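Local coordinates for protein restriction endonuclease EcoP15I, restriction subunit (PDB 4ZCF) that cuts DNA, together with its Mod partner, 25-27 base pairs downstream of one of two inversely oriented CAGCAG sites, using an ATP-binding helicase-like motor, at residues C[117-122]-C[225-230]; C[236-241]-C[249-254]. All blocks are in the same frame, centred on the assembly; numbering follows the deposited sequence.

Interaction 1. Residues C[117-122]-C[225-230]; sequences LSIKAG and IDEPHR. With AMP (adenosine monophosphate), chain H; nucleotides of chain E; nucleotides of chain D.
I119 reaches across from the first turn of helix 117-128 to D226, the last residue of strand 222-226, and to E227 just beyond it. Two van der Waals touches, one methyl on a carboxylate oxygen and one methyl on a methylene, join the segments directly. The CG2 methyl of I119, anti to the backbone N, lies 3.9 Å from D226 OD1, while the tip of the longer branch, CD1, meets the CG methylene of E227 at the same distance, the two chains crossing obliquely.

The AMP phosphate lies between the two segments. CG2 of I119 sits 3.4 Å from AMP O3P, and D226 OD2 comes within 3.0 Å of that oxygen; the same OD2 accepts a hydrogen bond from Y94. E227 bends at chi2 (-77°), which leaves OE2 3.7 Å from AMP O1P, and its OE1 forms a salt bridge with K90. One turn on, the ribose O3' gives a weak hydrogen bond to the carbonyl oxygen of G122. D226, E227, P228 and H229 spell DEPH, consistent with the DExH-type Walker B motif of superfamily 2 helicases.

DNA is held on another side of the same helix turn. L117 N, in the first turn, where backbone N-H groups point along the axis beyond the helix start, donates a nearly straight hydrogen bond to OP1 of DA5 of chain E (3.1 Å, 163°).

Within the fold, strand 222-226 runs in the parallel helicase sheet between strands 109-113 and 248-253. Helix 117-128 follows strand 109-113, and its S118 and A121 pack on I478 of helix 475-483.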
loop_
_atom_site.group_PDB
_atom_site.type_symbol
_atom_site.label_atom_id
_atom_site.label_comp_id
_atom_site.label_asym_id
_atom_site.label_seq_id
_atom_site.Cartn_x
_atom_site.Cartn_y
_atom_site.Cartn_z
ATOM N N LEU C 117 -0.847 -17.654 16.198
ATOM C CA LEU C 117 -0.011 -16.616 15.591
ATOM C C LEU C 117 1.463 -16.992 15.548
ATOM O O LEU C 117 2.145 -16.622 14.588
ATOM C CB LEU C 117 -0.178 -15.262 16.279
ATOM C CG LEU C 117 -1.502 -14.542 16.093
ATOM C CD1 LEU C 117 -1.552 -13.310 16.972
ATOM C CD2 LEU C 117 -1.787 -14.220 14.613
ATOM N N SER C 118 1.954 -17.719 16.577
ATOM C CA SER C 118 3.344 -18.184 16.668
ATOM C C SER C 118 3.648 -19.234 15.582
ATOM O O SER C 118 4.730 -19.218 14.988
ATOM C CB SER C 118 3.628 -18.774 18.044
ATOM O OG SER C 118 3.175 -17.944 19.101
ATOM N N ILE C 119 2.704 -20.148 15.337
ATOM C CA ILE C 119 2.817 -21.145 14.279
ATOM C C ILE C 119 2.699 -20.396 12.929
ATOM O O ILE C 119 3.453 -20.705 12.011
ATOM C CB ILE C 119 1.793 -22.314 14.442
ATOM C CG1 ILE C 119 2.023 -23.095 15.760
ATOM C CG2 ILE C 119 1.821 -23.261 13.230
ATOM C CD1 ILE C 119 0.855 -24.130 16.143
ATOM N N LYS C 120 1.818 -19.374 12.838
ATOM C CA LYS C 120 1.683 -18.557 11.619
ATOM C C LYS C 120 2.989 -17.838 11.316
ATOM O O LYS C 120 3.441 -17.890 10.190
ATOM C CB LYS C 120 0.524 -17.540 11.734
ATOM C CG LYS C 120 0.088 -16.961 10.383
ATOM C CD LYS C 120 -1.207 -16.172 10.486
ATOM C CE LYS C 120 -0.988 -14.688 10.642
ATOM N NZ LYS C 120 -2.280 -13.954 10.671
ATOM N N ALA C 121 3.620 -17.223 12.329
ATOM C CA ALA C 121 4.901 -16.522 12.189
ATOM C C ALA C 121 6.057 -17.470 11.822
ATOM O O ALA C 121 6.856 -17.133 10.947
ATOM C CB ALA C 121 5.217 -15.735 13.452
ATOM N N GLY C 122 6.100 -18.646 12.451
ATOM C CA GLY C 122 7.104 -19.676 12.202
ATOM C C GLY C 122 6.953 -20.357 10.855
ATOM O O GLY C 122 7.953 -20.636 10.196
ATOM N N ILE C 225 -3.901 -28.913 7.365
ATOM C CA ILE C 225 -4.202 -28.573 8.748
ATOM C C ILE C 225 -3.035 -28.939 9.660
ATOM O O ILE C 225 -2.667 -30.114 9.759
ATOM C CB ILE C 225 -5.600 -29.046 9.237
ATOM C CG1 ILE C 225 -6.667 -28.036 8.784
ATOM C CG2 ILE C 225 -5.659 -29.171 10.778
ATOM C CD1 ILE C 225 -7.492 -28.475 7.793
ATOM N N ASP C 226 -2.439 -27.897 10.291
ATOM C CA ASP C 226 -1.324 -27.956 11.231
ATOM C C ASP C 226 -1.916 -28.062 12.634
ATOM O O ASP C 226 -2.717 -27.207 13.025
ATOM C CB ASP C 226 -0.471 -26.680 11.097
ATOM C CG ASP C 226 0.976 -26.825 11.522
ATOM O OD1 ASP C 226 1.217 -27.120 12.702
ATOM O OD2 ASP C 226 1.865 -26.562 10.690
ATOM N N GLU C 227 -1.529 -29.114 13.384
ATOM C CA GLU C 227 -2.022 -29.454 14.741
ATOM C C GLU C 227 -3.556 -29.650 14.670
ATOM O O GLU C 227 -4.298 -28.720 14.983
ATOM C CB GLU C 227 -1.592 -28.426 15.825
ATOM C CG GLU C 227 -0.181 -27.860 15.684
ATOM C CD GLU C 227 1.003 -28.715 16.101
ATOM O OE1 GLU C 227 0.882 -29.962 16.126
ATOM O OE2 GLU C 227 2.077 -28.125 16.362
ATOM N N PRO C 228 -4.052 -30.813 14.160
ATOM C CA PRO C 228 -5.505 -30.963 13.953
ATOM C C PRO C 228 -6.356 -31.028 15.202
ATOM O O PRO C 228 -7.577 -30.899 15.106
ATOM C CB PRO C 228 -5.614 -32.227 13.099
ATOM C CG PRO C 228 -4.405 -32.999 13.412
ATOM C CD PRO C 228 -3.323 -32.021 13.717
ATOM N N HIS C 229 -5.709 -31.236 16.363
ATOM C CA HIS C 229 -6.328 -31.315 17.679
ATOM C C HIS C 229 -6.839 -29.947 18.156
ATOM O O HIS C 229 -7.568 -29.881 19.145
ATOM C CB HIS C 229 -5.334 -31.912 18.692
ATOM C CG HIS C 229 -4.070 -31.125 18.883
ATOM N ND1 HIS C 229 -3.853 -30.372 20.027
ATOM C CD2 HIS C 229 -2.962 -31.059 18.103
ATOM C CE1 HIS C 229 -2.636 -29.862 19.900
ATOM N NE2 HIS C 229 -2.058 -30.250 18.759
ATOM N N ARG C 230 -6.446 -28.867 17.463
ATOM C CA ARG C 230 -6.827 -27.496 17.774
ATOM C C ARG C 230 -7.971 -27.017 16.875
ATOM O O ARG C 230 -8.400 -25.859 16.947
ATOM C CB ARG C 230 -5.606 -26.582 17.706
ATOM C CG ARG C 230 -4.741 -26.655 18.959
ATOM C CD ARG C 230 -3.518 -25.769 18.788
ATOM N NE ARG C 230 -2.980 -25.251 20.048
ATOM C CZ ARG C 230 -3.522 -24.266 20.758
ATOM N NH1 ARG C 230 -4.658 -23.702 20.368
ATOM N NH2 ARG C 230 -2.952 -23.864 21.886
HETATM P P AMP H . 4.953 -25.895 13.092
HETATM O O1P AMP H . 3.963 -25.804 14.191
HETATM O O2P AMP H . 4.996 -27.347 12.787
HETATM O O3P AMP H . 4.263 -25.307 11.917
HETATM O "O5'" AMP H . 6.353 -25.199 13.410
HETATM C "C5'" AMP H . 7.557 -25.943 13.341
HETATM C "C4'" AMP H . 8.700 -25.107 12.860
HETATM O "O4'" AMP H . 9.914 -25.903 12.780
HETATM C "C3'" AMP H . 8.445 -24.617 11.477
HETATM O "O3'" AMP H . 7.830 -23.331 11.547
HETATM C "C2'" AMP H . 9.757 -24.600 10.803
HETATM O "O2'" AMP H . 10.377 -23.313 10.931
HETATM C "C1'" AMP H . 10.598 -25.599 11.530
HETATM N N9 AMP H . 10.888 -26.761 10.790
HETATM C C8 AMP H . 9.972 -27.645 10.447
HETATM N N7 AMP H . 10.560 -28.675 9.777
HETATM C C5 AMP H . 11.999 -28.379 9.768
HETATM C C6 AMP H . 13.199 -28.970 9.281
HETATM N N6 AMP H . 13.170 -30.206 8.585
HETATM N N1 AMP H . 14.376 -28.328 9.490
HETATM C C2 AMP H . 14.442 -27.166 10.125
HETATM N N3 AMP H . 13.363 -26.553 10.606
HETATM C C4 AMP H . 12.129 -27.093 10.468
ATOM P P DA E 5 -2.440 -16.253 19.733
ATOM O OP1 DA E 5 -1.791 -17.449 19.137
ATOM O OP2 DA E 5 -1.582 -15.085 20.066
ATOM O "O5'" DA E 5 -3.630 -15.846 18.753
ATOM C "C5'" DA E 5 -4.479 -14.807 19.152
ATOM C "C4'" DA E 5 -5.666 -14.609 18.228
ATOM O "O4'" DA E 5 -6.842 -14.553 19.075
ATOM C "C3'" DA E 5 -5.598 -13.294 17.447
ATOM O "O3'" DA E 5 -5.895 -13.498 16.045
ATOM C "C2'" DA E 5 -6.584 -12.369 18.158
ATOM C "C1'" DA E 5 -7.435 -13.272 19.047
ATOM N N9 DA E 5 -7.689 -12.767 20.408
ATOM C C8 DA E 5 -6.773 -12.488 21.405
ATOM N N7 DA E 5 -7.313 -11.995 22.497
ATOM C C5 DA E 5 -8.682 -11.957 22.207
ATOM C C6 DA E 5 -9.827 -11.518 22.927
ATOM N N6 DA E 5 -9.783 -11.085 24.195
ATOM N N1 DA E 5 -11.051 -11.663 22.349
ATOM C C2 DA E 5 -11.141 -12.095 21.088
ATOM N N3 DA E 5 -10.135 -12.525 20.327
ATOM C C4 DA E 5 -8.932 -12.438 20.937
ATOM P P DT D 20 -13.477 -23.759 18.233
ATOM O OP1 DT D 20 -13.268 -24.430 16.935
ATOM O OP2 DT D 20 -14.704 -24.061 19.005
ATOM O "O5'" DT D 20 -12.217 -24.038 19.174
ATOM C "C5'" DT D 20 -10.911 -23.954 18.631
ATOM C "C4'" DT D 20 -9.878 -24.114 19.728
ATOM O "O4'" DT D 20 -10.088 -23.084 20.727
ATOM C "C3'" DT D 20 -9.917 -25.457 20.449
ATOM O "O3'" DT D 20 -8.627 -26.031 20.452
ATOM C "C2'" DT D 20 -10.390 -25.148 21.863
ATOM C "C1'" DT D 20 -10.086 -23.661 22.021
ATOM N N1 DT D 20 -11.019 -22.911 22.951
ATOM C C2 DT D 20 -10.512 -22.359 24.119
ATOM O O2 DT D 20 -9.336 -22.420 24.457
ATOM N N3 DT D 20 -11.451 -21.711 24.894
ATOM C C4 DT D 20 -12.815 -21.585 24.645
ATOM O O4 DT D 20 -13.508 -20.988 25.474
ATOM C C5 DT D 20 -13.274 -22.193 23.405
ATOM C C7 DT D 20 -14.710 -22.131 22.970
ATOM C C6 DT D 20 -12.368 -22.818 22.643
#

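Interaction 2. Residues C[236-241]-C[249-254]. With nucleotides of chain D.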
loop_
_atom_site.group_PDB
_atom_site.type_symbol
_atom_site.label_atom_id
_atom_site.label_comp_id
_atom_site.label_asym_id
_atom_site.label_seq_id
_atom_site.Cartn_x
_atom_site.Cartn_y
_atom_site.Cartn_z
ATOM N N LYS C 236 -16.880 -24.583 15.731
ATOM C CA LYS C 236 -16.924 -23.443 14.815
ATOM C C LYS C 236 -15.811 -23.381 13.780
ATOM O O LYS C 236 -16.130 -23.357 12.586
ATOM C CB LYS C 236 -17.045 -22.112 15.585
ATOM C CG LYS C 236 -17.237 -20.880 14.696
ATOM C CD LYS C 236 -18.706 -20.500 14.479
ATOM C CE LYS C 236 -18.900 -19.554 13.314
ATOM N NZ LYS C 236 -18.238 -18.231 13.525
ATOM N N THR C 237 -14.528 -23.330 14.214
ATOM C CA THR C 237 -13.380 -23.239 13.300
ATOM C C THR C 237 -13.472 -24.266 12.167
ATOM O O THR C 237 -13.381 -23.886 10.990
ATOM C CB THR C 237 -12.024 -23.303 14.041
ATOM O OG1 THR C 237 -12.043 -22.465 15.201
ATOM C CG2 THR C 237 -10.855 -22.903 13.145
ATOM N N TRP C 238 -13.687 -25.560 12.531
ATOM C CA TRP C 238 -13.811 -26.639 11.551
ATOM C C TRP C 238 -14.994 -26.444 10.606
ATOM O O TRP C 238 -14.844 -26.695 9.409
ATOM C CB TRP C 238 -13.840 -28.030 12.205
ATOM C CG TRP C 238 -13.790 -29.118 11.174
ATOM C CD1 TRP C 238 -14.857 -29.744 10.601
ATOM C CD2 TRP C 238 -12.635 -29.553 10.449
ATOM N NE1 TRP C 238 -14.434 -30.574 9.592
ATOM C CE2 TRP C 238 -13.071 -30.488 9.486
ATOM C CE3 TRP C 238 -11.260 -29.274 10.546
ATOM C CZ2 TRP C 238 -12.187 -31.151 8.630
ATOM C CZ3 TRP C 238 -10.382 -29.937 9.698
ATOM C CH2 TRP C 238 -10.848 -30.862 8.753
ATOM N N GLU C 239 -16.156 -25.995 11.131
ATOM C CA GLU C 239 -17.353 -25.784 10.307
ATOM C C GLU C 239 -17.144 -24.708 9.251
ATOM O O GLU C 239 -17.672 -24.845 8.148
ATOM C CB GLU C 239 -18.628 -25.556 11.143
ATOM C CG GLU C 239 -19.065 -26.743 11.999
ATOM C CD GLU C 239 -19.466 -28.031 11.299
ATOM O OE1 GLU C 239 -20.536 -28.050 10.649
ATOM O OE2 GLU C 239 -18.741 -29.042 11.455
ATOM N N ASN C 240 -16.308 -23.687 9.562
ATOM C CA ASN C 240 -15.943 -22.607 8.642
ATOM C C ASN C 240 -15.033 -23.086 7.523
ATOM O O ASN C 240 -15.154 -22.577 6.405
ATOM C CB ASN C 240 -15.293 -21.440 9.375
ATOM C CG ASN C 240 -16.226 -20.587 10.183
ATOM O OD1 ASN C 240 -17.418 -20.456 9.889
ATOM N ND2 ASN C 240 -15.678 -19.940 11.191
ATOM N N ILE C 241 -14.091 -24.023 7.832
ATOM C CA ILE C 241 -13.153 -24.663 6.882
ATOM C C ILE C 241 -13.979 -25.509 5.904
ATOM O O ILE C 241 -13.704 -25.480 4.698
ATOM C CB ILE C 241 -12.037 -25.487 7.607
ATOM C CG1 ILE C 241 -11.125 -24.570 8.465
ATOM C CG2 ILE C 241 -11.202 -26.352 6.617
ATOM C CD1 ILE C 241 -10.323 -25.265 9.567
ATOM N N ILE C 249 -8.334 -32.642 2.233
ATOM C CA ILE C 249 -7.759 -32.044 3.439
ATOM C C ILE C 249 -6.672 -32.959 4.039
ATOM O O ILE C 249 -6.974 -34.086 4.434
ATOM C CB ILE C 249 -8.864 -31.651 4.472
ATOM C CG1 ILE C 249 -9.851 -30.597 3.898
ATOM C CG2 ILE C 249 -8.262 -31.169 5.782
ATOM C CD1 ILE C 249 -11.258 -30.786 4.329
ATOM N N ILE C 250 -5.418 -32.463 4.129
ATOM C CA ILE C 250 -4.315 -33.237 4.706
ATOM C C ILE C 250 -3.944 -32.676 6.087
ATOM O O ILE C 250 -3.430 -31.561 6.157
ATOM C CB ILE C 250 -3.090 -33.445 3.756
ATOM C CG1 ILE C 250 -3.489 -33.612 2.264
ATOM C CG2 ILE C 250 -2.307 -34.674 4.221
ATOM C CD1 ILE C 250 -3.607 -32.357 1.421
ATOM N N ARG C 251 -4.240 -33.436 7.181
ATOM C CA ARG C 251 -4.010 -33.019 8.581
ATOM C C ARG C 251 -2.677 -33.524 9.106
ATOM O O ARG C 251 -2.352 -34.701 8.927
ATOM C CB ARG C 251 -5.149 -33.452 9.517
ATOM C CG ARG C 251 -6.569 -33.135 9.030
ATOM C CD ARG C 251 -7.630 -33.465 10.085
ATOM N NE ARG C 251 -7.675 -34.894 10.419
ATOM C CZ ARG C 251 -8.411 -35.432 11.390
ATOM N NH1 ARG C 251 -9.202 -34.669 12.138
ATOM N NH2 ARG C 251 -8.364 -36.741 11.620
ATOM N N TYR C 252 -1.908 -32.641 9.761
ATOM C CA TYR C 252 -0.562 -32.966 10.243
ATOM C C TYR C 252 -0.395 -32.635 11.681
ATOM O O TYR C 252 -0.612 -31.486 12.084
ATOM C CB TYR C 252 0.504 -32.196 9.440
ATOM C CG TYR C 252 0.596 -32.617 7.992
ATOM C CD1 TYR C 252 -0.269 -32.087 7.037
ATOM C CD2 TYR C 252 1.593 -33.490 7.561
ATOM C CE1 TYR C 252 -0.161 -32.436 5.695
ATOM C CE2 TYR C 252 1.700 -33.857 6.221
ATOM C CZ TYR C 252 0.806 -33.343 5.295
ATOM O OH TYR C 252 0.880 -33.708 3.981
ATOM N N GLY C 253 0.052 -33.617 12.444
ATOM C CA GLY C 253 0.281 -33.402 13.859
ATOM C C GLY C 253 0.694 -34.631 14.618
ATOM O O GLY C 253 0.861 -35.710 14.047
ATOM N N ALA C 254 0.854 -34.449 15.924
ATOM C CA ALA C 254 1.243 -35.482 16.866
ATOM C C ALA C 254 0.028 -35.917 17.713
ATOM O O ALA C 254 0.085 -36.962 18.374
ATOM C CB ALA C 254 2.343 -34.942 17.754
ATOM P P DT D 20 -13.477 -23.759 18.233
ATOM O OP1 DT D 20 -13.268 -24.430 16.935
ATOM O OP2 DT D 20 -14.704 -24.061 19.005
ATOM O "O5'" DT D 20 -12.217 -24.038 19.174
ATOM C "C5'" DT D 20 -10.911 -23.954 18.631
ATOM C "C4'" DT D 20 -9.878 -24.114 19.728
ATOM O "O4'" DT D 20 -10.088 -23.084 20.727
ATOM C "C3'" DT D 20 -9.917 -25.457 20.449
ATOM O "O3'" DT D 20 -8.627 -26.031 20.452
ATOM C "C2'" DT D 20 -10.390 -25.148 21.863
ATOM C "C1'" DT D 20 -10.086 -23.661 22.021
ATOM N N1 DT D 20 -11.019 -22.911 22.951
ATOM C C2 DT D 20 -10.512 -22.359 24.119
ATOM O O2 DT D 20 -9.336 -22.420 24.457
ATOM N N3 DT D 20 -11.451 -21.711 24.894
ATOM C C4 DT D 20 -12.815 -21.585 24.645
ATOM O O4 DT D 20 -13.508 -20.988 25.474
ATOM C C5 DT D 20 -13.274 -22.193 23.405
ATOM C C7 DT D 20 -14.710 -22.131 22.970
ATOM C C6 DT D 20 -12.368 -22.818 22.643
ATOM P P DA D 19 -17.617 -18.833 18.575
ATOM O OP1 DA D 19 -18.032 -18.478 17.181
ATOM O OP2 DA D 19 -18.598 -19.474 19.491
ATOM O "O5'" DA D 19 -16.329 -19.795 18.573
ATOM C "C5'" DA D 19 -15.292 -19.628 17.639
ATOM C "C4'" DA D 19 -13.949 -19.849 18.286
ATOM O "O4'" DA D 19 -13.690 -18.840 19.279
ATOM C "C3'" DA D 19 -13.691 -21.165 18.996
ATOM O "O3'" DA D 19 -13.436 -22.170 17.992
ATOM C "C2'" DA D 19 -12.421 -20.772 19.751
ATOM C "C1'" DA D 19 -12.580 -19.276 20.027
ATOM N N9 DA D 19 -12.793 -18.905 21.427
ATOM C C8 DA D 19 -13.989 -18.599 22.035
ATOM N N7 DA D 19 -13.873 -18.243 23.294
ATOM C C5 DA D 19 -12.517 -18.362 23.549
ATOM C C6 DA D 19 -11.735 -18.134 24.704
ATOM N N6 DA D 19 -12.276 -17.721 25.845
ATOM N N1 DA D 19 -10.389 -18.329 24.651
ATOM C C2 DA D 19 -9.840 -18.719 23.486
ATOM N N3 DA D 19 -10.478 -18.978 22.322
ATOM C C4 DA D 19 -11.825 -18.771 22.414
#
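W238 drives the far end of its indole from helix 236-242 onto strand 248-253. With CG anti to the backbone N (chi1 -173°), the ring projects toward the strand, and CH2 of W238 meets the CG2 methyl of I249 at 4.0 Å, the two side chains approaching from opposite directions. The same CH2 lies 4.3 Å from CD of R251, two residues along on the same side of the strand; both approaches to the ring are oblique. This is the close, buried part of the contact. I79 and I225, from the strands flanking 248-253, pack against W238 as well. Beyond CD the R251 chain turns away from the indole, and NE forms a salt bridge with D81 OD1. I241, one turn after W238, faces the strand too, but its CG2 stays 5.0 Å from I249 CD1.

At its N-terminal end the helix meets DNA. T237, itself buried, grips OP1 of DT20 of chain D twice: OG1 donates at 2.9 Å, and the backbone N at 3.2 Å with an N-H...O angle of 146°. N192 also hydrogen-bonds OG1, which fixes the hydroxyl from the protein side. The solvent side belongs to K236, which is exposed and lies along the preceding nucleotide, its CD 3.4 Å from OP1 of DA19 of chain D and its NZ 3.7 Å from the same oxygen.

A helix with an apolar residue pressed on the sheet and its N-terminal amide turned to a backbone phosphate belongs here to the beta-alpha-beta unit 222-226, 236-242, 248-253 of the RecA-like fold of helicases.

From the N terminus, helix 117-128 comes first, and the chain runs through 102 residues, including strands 143-148 and 180-186, before strand 222-226 returns it to that helix and closes interaction 1. Interaction 2 opens only afterwards: helix 236-242 and strand 248-253 close a short loop of seven intervening residues. The two loops are therefore in series, neither nested nor crossed. Adjacent strands of one parallel sheet connect them, with I225 O 2.6 Å from Y252 N and E227 N 2.9 Å from Y252 O, both probable hydrogen bonds. Interaction 1 thus ties the sheet to the nucleotide, interaction 2 fastens a DNA-touching helix onto it, and their centres lie about 10 Å apart.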